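Local coordinates for protein SAM-dependent methyltransferase (Anabaena variabilis ATCC 29413, PDB 3GGD) that probably transfers methyl groups from S-adenosyl-L-methionine to an acceptor not yet identified, and binds the product S-adenosyl-L-homocysteine, at residues 36-47 with 67-78. Sequence-based numbering, arbitrary orientation.
Sequences DANVERAVVVDL and NGTQTKFLSQFF. With EDO (1,2-ethanediol), chain L; EDO (1,2-ethanediol), chain K; EDO (1,2-ethanediol), chain M.
Asp36 takes a separate donor on each carboxylate oxygen. Thr69 OG1 donates a hydrogen bond to Asp36 OD1 (2.6 Å), on its syn lone pair. Asn67 ND2 reaches Asp36 OD2 at 2.9 Å from well above the carboxylate plane (61° out of it). Asp36 CG stands anti to the backbone N (chi1 -166°), which turns the carboxylate toward Asn67 and Thr69. With an alanine here, Thr69 OG1 and Asn67 ND2 would probably lose this acceptor, and the water bridging Asp36 OD1 and Gln70 NE2 one of its partners. Gln70, its chain bent at chi2, accepts from Val43 N at OE1 (3.1 Å) while NE2 makes a weak bond to Ala37 O; one amide thus joins the loop at Ala37 and the first residue of helix 43-50 to the helix following strand 60-63 of the Rossmann-like methyltransferase fold, and the Gln70 side chain lies about 4 Å from the bound S-adenosyl-L-homocysteine. Farther along, the helical segments cross at -46° and contacts become apolar. Phe73 receives Val43 CG1 obliquely at CD1 (3.3 Å) and Val44 CG2 at CE2 (3.5 Å), with Leu47 CD2 at its edge. That same methyl sits over one face of Phe77, 4.0 Å from the ring centroid, a CH-pi contact, while Leu47 CD1 meets the edge of Phe78.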
ATOM      1  N   ASP A  36      -3.808   4.347  -8.792  1.00 59.63           N
ATOM      2  CA  ASP A  36      -2.796   3.912  -9.760  1.00 60.24           C
ATOM      3  C   ASP A  36      -2.272   5.109 -10.583  1.00 59.90           C
ATOM      4  O   ASP A  36      -2.441   5.190 -11.797  1.00 60.16           O
ATOM      5  CB  ASP A  36      -3.389   2.795 -10.631  1.00 60.26           C
ATOM      6  CG  ASP A  36      -2.347   2.038 -11.443  1.00 62.64           C
ATOM      7  OD1 ASP A  36      -1.143   2.036 -11.066  1.00 63.30           O
ATOM      8  OD2 ASP A  36      -2.750   1.398 -12.440  1.00 63.08           O
ATOM      9  N   ALA A  37      -1.665   6.051  -9.875  1.00 59.58           N
ATOM     10  CA  ALA A  37      -1.078   7.244 -10.475  1.00 60.15           C
ATOM     11  C   ALA A  37       0.190   6.896 -11.267  1.00 59.99           C
ATOM     12  O   ALA A  37       0.884   5.959 -10.936  1.00 59.78           O
ATOM     13  CB  ALA A  37      -0.707   8.275  -9.354  1.00 59.04           C
ATOM     14  N   ASN A  38       0.496   7.680 -12.291  1.00 59.76           N
ATOM     15  CA  ASN A  38       1.739   7.501 -13.010  1.00 59.92           C
ATOM     16  C   ASN A  38       2.934   7.645 -12.049  1.00 59.10           C
ATOM     17  O   ASN A  38       2.855   8.375 -11.061  1.00 57.01           O
ATOM     18  CB  ASN A  38       1.830   8.485 -14.168  1.00 60.78           C
ATOM     19  CG  ASN A  38       1.653   9.907 -13.737  1.00 63.63           C
ATOM     20  OD1 ASN A  38       0.576  10.289 -13.266  1.00 67.50           O
ATOM     21  ND2 ASN A  38       2.696  10.717 -13.914  1.00 63.94           N
ATOM     22  N   VAL A  39       4.008   6.898 -12.321  1.00 58.35           N
ATOM     23  CA  VAL A  39       5.147   6.804 -11.394  1.00 57.70           C
ATOM     24  C   VAL A  39       5.733   8.167 -11.001  1.00 57.40           C
ATOM     25  O   VAL A  39       6.201   8.358  -9.878  1.00 58.30           O
ATOM     26  CB  VAL A  39       6.256   5.862 -11.959  1.00 57.89           C
ATOM     27  CG1 VAL A  39       5.717   4.401 -11.996  1.00 57.66           C
ATOM     28  CG2 VAL A  39       6.799   6.380 -13.348  1.00 54.40           C
ATOM     29  N   GLU A  40       5.704   9.108 -11.921  1.00 57.43           N
ATOM     30  CA  GLU A  40       6.239  10.428 -11.659  1.00 58.52           C
ATOM     31  C   GLU A  40       5.563  11.137 -10.486  1.00 59.96           C
ATOM     32  O   GLU A  40       6.177  12.006  -9.890  1.00 59.36           O
ATOM     33  CB  GLU A  40       6.205  11.311 -12.895  1.00 57.09           C
ATOM     34  CG  GLU A  40       7.057  10.800 -14.061  1.00 57.15           C
ATOM     35  CD  GLU A  40       6.357   9.797 -14.992  1.00 60.11           C
ATOM     36  OE1 GLU A  40       5.197   9.415 -14.694  1.00 57.00           O
ATOM     37  OE2 GLU A  40       6.969   9.417 -16.051  1.00 58.36           O
ATOM     38  N   ARG A  41       4.327  10.753 -10.153  1.00 60.62           N
ATOM     39  CA  ARG A  41       3.593  11.362  -9.035  1.00 61.93           C
ATOM     40  C   ARG A  41       3.505  10.376  -7.855  1.00 61.38           C
ATOM     41  O   ARG A  41       2.781  10.629  -6.895  1.00 60.78           O
ATOM     42  CB  ARG A  41       2.130  11.656  -9.450  1.00 62.15           C
ATOM     43  CG  ARG A  41       1.963  12.596 -10.567  1.00 64.79           C
ATOM     44  CD  ARG A  41       0.517  13.074 -10.731  1.00 64.36           C
ATOM     45  NE  ARG A  41      -0.457  12.084 -11.219  1.00 66.55           N
ATOM     46  CZ  ARG A  41      -1.629  11.771 -10.631  1.00 69.10           C
ATOM     47  NH1 ARG A  41      -2.049  12.341  -9.476  1.00 68.09           N
ATOM     48  NH2 ARG A  41      -2.418  10.879 -11.239  1.00 67.93           N
ATOM     49  N   ALA A  42       4.155   9.216  -7.966  1.00 61.28           N
ATOM     50  CA  ALA A  42       4.023   8.180  -6.969  1.00 60.40           C
ATOM     51  C   ALA A  42       5.430   7.737  -6.502  1.00 60.39           C
ATOM     52  O   ALA A  42       6.097   8.464  -5.748  1.00 59.93           O
ATOM     53  CB  ALA A  42       3.187   7.030  -7.522  1.00 59.74           C
ATOM     54  N   VAL A  43       5.900   6.579  -6.952  1.00 58.87           N
ATOM     55  CA  VAL A  43       7.206   6.088  -6.504  1.00 58.61           C
ATOM     56  C   VAL A  43       8.429   7.018  -6.797  1.00 58.24           C
ATOM     57  O   VAL A  43       9.427   7.015  -6.059  1.00 57.83           O
ATOM     58  CB  VAL A  43       7.465   4.621  -7.033  1.00 59.21           C
ATOM     59  CG1 VAL A  43       7.646   4.629  -8.575  1.00 57.14           C
ATOM     60  CG2 VAL A  43       8.646   3.938  -6.237  1.00 57.35           C
ATOM     61  N   VAL A  44       8.349   7.827  -7.848  1.00 58.46           N
ATOM     62  CA  VAL A  44       9.396   8.799  -8.133  1.00 58.36           C
ATOM     63  C   VAL A  44       9.503   9.836  -6.999  1.00 58.92           C
ATOM     64  O   VAL A  44      10.617  10.312  -6.642  1.00 57.20           O
ATOM     65  CB  VAL A  44       9.141   9.515  -9.462  1.00 58.07           C
ATOM     66  CG1 VAL A  44       9.972  10.832  -9.578  1.00 56.61           C
ATOM     67  CG2 VAL A  44       9.406   8.580 -10.597  1.00 57.63           C
ATOM     68  N   VAL A  45       8.348  10.182  -6.434  1.00 58.79           N
ATOM     69  CA  VAL A  45       8.300  11.093  -5.267  1.00 59.33           C
ATOM     70  C   VAL A  45       8.794  10.381  -3.996  1.00 59.03           C
ATOM     71  O   VAL A  45       9.541  10.944  -3.192  1.00 58.26           O
ATOM     72  CB  VAL A  45       6.858  11.634  -5.057  1.00 60.38           C
ATOM     73  CG1 VAL A  45       6.719  12.349  -3.682  1.00 61.98           C
ATOM     74  CG2 VAL A  45       6.482  12.553  -6.236  1.00 59.20           C
ATOM     75  N   ASP A  46       8.443   9.112  -3.859  1.00 58.68           N
ATOM     76  CA  ASP A  46       8.862   8.318  -2.682  1.00 59.22           C
ATOM     77  C   ASP A  46      10.373   7.994  -2.598  1.00 59.39           C
ATOM     78  O   ASP A  46      10.973   8.081  -1.513  1.00 58.87           O
ATOM     79  CB  ASP A  46       8.116   6.977  -2.655  1.00 58.80           C
ATOM     80  CG  ASP A  46       6.578   7.155  -2.585  1.00 60.44           C
ATOM     81  OD1 ASP A  46       6.125   8.060  -1.846  1.00 59.13           O
ATOM     82  OD2 ASP A  46       5.866   6.370  -3.242  1.00 59.78           O
ATOM     83  N   LEU A  47      10.968   7.629  -3.740  1.00 58.82           N
ATOM     84  CA  LEU A  47      12.310   7.034  -3.746  1.00 58.46           C
ATOM     85  C   LEU A  47      13.388   7.901  -3.064  1.00 58.00           C
ATOM     86  O   LEU A  47      14.152   7.372  -2.290  1.00 57.82           O
ATOM     87  CB  LEU A  47      12.728   6.588  -5.161  1.00 58.28           C
ATOM     88  CG  LEU A  47      14.069   5.828  -5.307  1.00 58.15           C
ATOM     89  CD1 LEU A  47      14.108   4.620  -4.360  1.00 54.97           C
ATOM     90  CD2 LEU A  47      14.405   5.411  -6.772  1.00 57.55           C
ATOM     91  N   ASN A  67      -1.227  -4.014  -9.002  1.00 60.15           N
ATOM     92  CA  ASN A  67      -0.965  -4.328 -10.402  1.00 60.17           C
ATOM     93  C   ASN A  67       0.440  -4.037 -10.868  1.00 60.10           C
ATOM     94  O   ASN A  67       0.731  -4.098 -12.077  1.00 60.64           O
ATOM     95  CB  ASN A  67      -1.964  -3.634 -11.337  1.00 60.49           C
ATOM     96  CG  ASN A  67      -1.915  -2.127 -11.232  1.00 60.71           C
ATOM     97  OD1 ASN A  67      -1.132  -1.589 -10.473  1.00 62.96           O
ATOM     98  ND2 ASN A  67      -2.756  -1.447 -11.988  1.00 61.61           N
ATOM     99  N   GLY A  68       1.319  -3.701  -9.937  1.00 60.65           N
ATOM    100  CA  GLY A  68       2.741  -3.609 -10.251  1.00 60.81           C
ATOM    101  C   GLY A  68       3.262  -2.364 -10.909  1.00 60.48           C
ATOM    102  O   GLY A  68       4.410  -2.341 -11.342  1.00 60.21           O
ATOM    103  N   THR A  69       2.446  -1.319 -10.981  1.00 61.02           N
ATOM    104  CA  THR A  69       2.870  -0.094 -11.635  1.00 60.33           C
ATOM    105  C   THR A  69       4.125   0.456 -10.974  1.00 60.10           C
ATOM    106  O   THR A  69       5.054   0.824 -11.665  1.00 58.17           O
ATOM    107  CB  THR A  69       1.791   0.974 -11.587  1.00 61.15           C
ATOM    108  OG1 THR A  69       0.572   0.448 -12.164  1.00 60.66           O
ATOM    109  CG2 THR A  69       2.249   2.265 -12.336  1.00 59.48           C
ATOM    110  N   GLN A  70       4.177   0.470  -9.634  1.00 59.27           N
ATOM    111  CA  GLN A  70       5.348   1.042  -8.943  1.00 59.40           C
ATOM    112  C   GLN A  70       6.518   0.066  -8.915  1.00 60.11           C
ATOM    113  O   GLN A  70       7.714   0.467  -8.913  1.00 60.39           O
ATOM    114  CB  GLN A  70       4.973   1.486  -7.520  1.00 60.59           C
ATOM    115  CG  GLN A  70       3.672   2.360  -7.409  1.00 60.80           C
ATOM    116  CD  GLN A  70       3.619   3.567  -8.361  1.00 62.44           C
ATOM    117  OE1 GLN A  70       4.614   4.279  -8.538  1.00 62.40           O
ATOM    118  NE2 GLN A  70       2.438   3.832  -8.939  1.00 59.38           N
ATOM    119  N   THR A  71       6.170  -1.219  -8.871  1.00 60.21           N
ATOM    120  CA  THR A  71       7.109  -2.320  -8.830  1.00 60.08           C
ATOM    121  C   THR A  71       8.043  -2.298 -10.024  1.00 60.40           C
ATOM    122  O   THR A  71       9.259  -2.465  -9.883  1.00 60.80           O
ATOM    123  CB  THR A  71       6.350  -3.674  -8.797  1.00 60.70           C
ATOM    124  OG1 THR A  71       5.201  -3.560  -7.940  1.00 60.67           O
ATOM    125  CG2 THR A  71       7.264  -4.822  -8.316  1.00 58.26           C
ATOM    126  N   LYS A  72       7.482  -2.089 -11.201  1.00 59.71           N
ATOM    127  CA  LYS A  72       8.294  -1.997 -12.415  1.00 60.09           C
ATOM    128  C   LYS A  72       9.393  -0.909 -12.316  1.00 60.09           C
ATOM    129  O   LYS A  72      10.547  -1.129 -12.698  1.00 59.47           O
ATOM    130  CB  LYS A  72       7.363  -1.722 -13.577  1.00 60.29           C
ATOM    131  CG  LYS A  72       8.010  -1.572 -15.000  1.00 62.56           C
ATOM    132  CD  LYS A  72       8.745  -2.810 -15.436  1.00 64.97           C
ATOM    133  CE  LYS A  72       9.079  -2.747 -16.944  1.00 66.19           C
ATOM    134  NZ  LYS A  72      10.046  -3.830 -17.213  1.00 70.49           N
ATOM    135  N   PHE A  73       9.024   0.274 -11.828  1.00 59.99           N
ATOM    136  CA  PHE A  73       9.993   1.321 -11.630  1.00 59.49           C
ATOM    137  C   PHE A  73      11.072   0.896 -10.602  1.00 59.55           C
ATOM    138  O   PHE A  73      12.273   1.040 -10.828  1.00 58.23           O
ATOM    139  CB  PHE A  73       9.271   2.631 -11.259  1.00 59.82           C
ATOM    140  CG  PHE A  73      10.186   3.739 -10.818  1.00 60.39           C
ATOM    141  CD1 PHE A  73      10.688   3.768  -9.505  1.00 61.97           C
ATOM    142  CD2 PHE A  73      10.553   4.742 -11.689  1.00 60.36           C
ATOM    143  CE1 PHE A  73      11.526   4.788  -9.088  1.00 60.94           C
ATOM    144  CE2 PHE A  73      11.391   5.770 -11.261  1.00 61.48           C
ATOM    145  CZ  PHE A  73      11.869   5.783  -9.970  1.00 60.80           C
ATOM    146  N   LEU A  74      10.646   0.377  -9.464  1.00 59.97           N
ATOM    147  CA  LEU A  74      11.597  -0.074  -8.462  1.00 60.83           C
ATOM    148  C   LEU A  74      12.621  -1.042  -9.072  1.00 61.20           C
ATOM    149  O   LEU A  74      13.807  -0.996  -8.760  1.00 60.27           O
ATOM    150  CB  LEU A  74      10.858  -0.754  -7.290  1.00 60.95           C
ATOM    151  CG  LEU A  74      10.061   0.203  -6.401  1.00 60.70           C
ATOM    152  CD1 LEU A  74       9.231  -0.588  -5.366  1.00 62.82           C
ATOM    153  CD2 LEU A  74      10.989   1.265  -5.701  1.00 61.01           C
ATOM    154  N   SER A  75      12.159  -1.898  -9.987  1.00 62.26           N
ATOM    155  CA  SER A  75      13.024  -2.932 -10.550  1.00 62.19           C
ATOM    156  C   SER A  75      14.078  -2.323 -11.441  1.00 62.52           C
ATOM    157  O   SER A  75      15.080  -2.953 -11.724  1.00 62.24           O
ATOM    158  CB  SER A  75      12.208  -3.965 -11.336  1.00 62.07           C
ATOM    159  OG  SER A  75      11.870  -3.503 -12.634  1.00 60.25           O
ATOM    160  N   GLN A  76      13.848  -1.112 -11.927  1.00 62.89           N
ATOM    161  CA  GLN A  76      14.849  -0.428 -12.785  1.00 63.52           C
ATOM    162  C   GLN A  76      16.000   0.126 -11.918  1.00 61.40           C
ATOM    163  O   GLN A  76      17.093   0.330 -12.378  1.00 60.00           O
ATOM    164  CB  GLN A  76      14.150   0.633 -13.651  1.00 63.33           C
ATOM    165  CG  GLN A  76      13.269  -0.052 -14.733  1.00 68.03           C
ATOM    166  CD  GLN A  76      12.028   0.757 -15.217  1.00 70.52           C
ATOM    167  OE1 GLN A  76      11.495   1.622 -14.496  1.00 80.51           O
ATOM    168  NE2 GLN A  76      11.547   0.442 -16.448  1.00 75.04           N
ATOM    169  N   PHE A  77      15.756   0.273 -10.619  1.00 60.72           N
ATOM    170  CA  PHE A  77      16.744   0.859  -9.707  1.00 60.71           C
ATOM    171  C   PHE A  77      17.372  -0.152  -8.743  1.00 61.05           C
ATOM    172  O   PHE A  77      18.464   0.056  -8.292  1.00 61.15           O
ATOM    173  CB  PHE A  77      16.080   2.002  -8.873  1.00 60.20           C
ATOM    174  CG  PHE A  77      15.846   3.262  -9.671  1.00 59.67           C
ATOM    175  CD1 PHE A  77      14.751   3.370 -10.517  1.00 59.17           C
ATOM    176  CD2 PHE A  77      16.760   4.318  -9.614  1.00 57.14           C
ATOM    177  CE1 PHE A  77      14.555   4.517 -11.281  1.00 60.28           C
ATOM    178  CE2 PHE A  77      16.575   5.442 -10.370  1.00 58.49           C
ATOM    179  CZ  PHE A  77      15.482   5.556 -11.212  1.00 58.94           C
ATOM    180  N   PHE A  78      16.657  -1.211  -8.379  1.00 61.54           N
ATOM    181  CA  PHE A  78      17.169  -2.199  -7.421  1.00 62.15           C
ATOM    182  C   PHE A  78      17.454  -3.516  -8.119  1.00 61.96           C
ATOM    183  O   PHE A  78      16.702  -3.909  -9.011  1.00 61.83           O
ATOM    184  CB  PHE A  78      16.161  -2.442  -6.307  1.00 62.75           C
ATOM    185  CG  PHE A  78      16.037  -1.310  -5.357  1.00 63.98           C
ATOM    186  CD1 PHE A  78      15.195  -0.235  -5.637  1.00 65.08           C
ATOM    187  CD2 PHE A  78      16.768  -1.294  -4.192  1.00 66.54           C
ATOM    188  CE1 PHE A  78      15.072   0.828  -4.774  1.00 64.03           C
ATOM    189  CE2 PHE A  78      16.657  -0.217  -3.289  1.00 68.42           C
ATOM    190  CZ  PHE A  78      15.806   0.855  -3.598  1.00 66.55           C
TER
HETATM  191  C1  EDO L 255       2.101   9.676  -3.534  1.00 56.55           C
HETATM  192  O1  EDO L 255       1.388   9.336  -4.737  1.00 54.42           O
HETATM  193  C2  EDO L 255       3.490   8.980  -3.447  1.00 56.76           C
HETATM  194  O2  EDO L 255       3.464   7.545  -3.722  1.00 50.47           O
HETATM  195  C1  EDO K 254      -0.592   4.899 -14.481  1.00 77.89           C
HETATM  196  O1  EDO K 254       0.554   5.337 -15.197  1.00 80.33           O
HETATM  197  C2  EDO K 254      -0.352   3.422 -14.281  1.00 78.99           C
HETATM  198  O2  EDO K 254      -1.368   2.650 -14.930  1.00 79.80           O
HETATM  199  C1  EDO M 256      12.161  13.138  -7.422  1.00 54.60           C
HETATM  200  O1  EDO M 256      11.269  13.007  -6.303  1.00 55.29           O
HETATM  201  C2  EDO M 256      12.874  14.491  -7.379  1.00 53.44           C
HETATM  202  O2  EDO M 256      13.891  14.544  -6.379  1.00 52.60           O
HETATM  203  O   HOH W   1       0.095   2.215  -8.632  1.00 51.75           O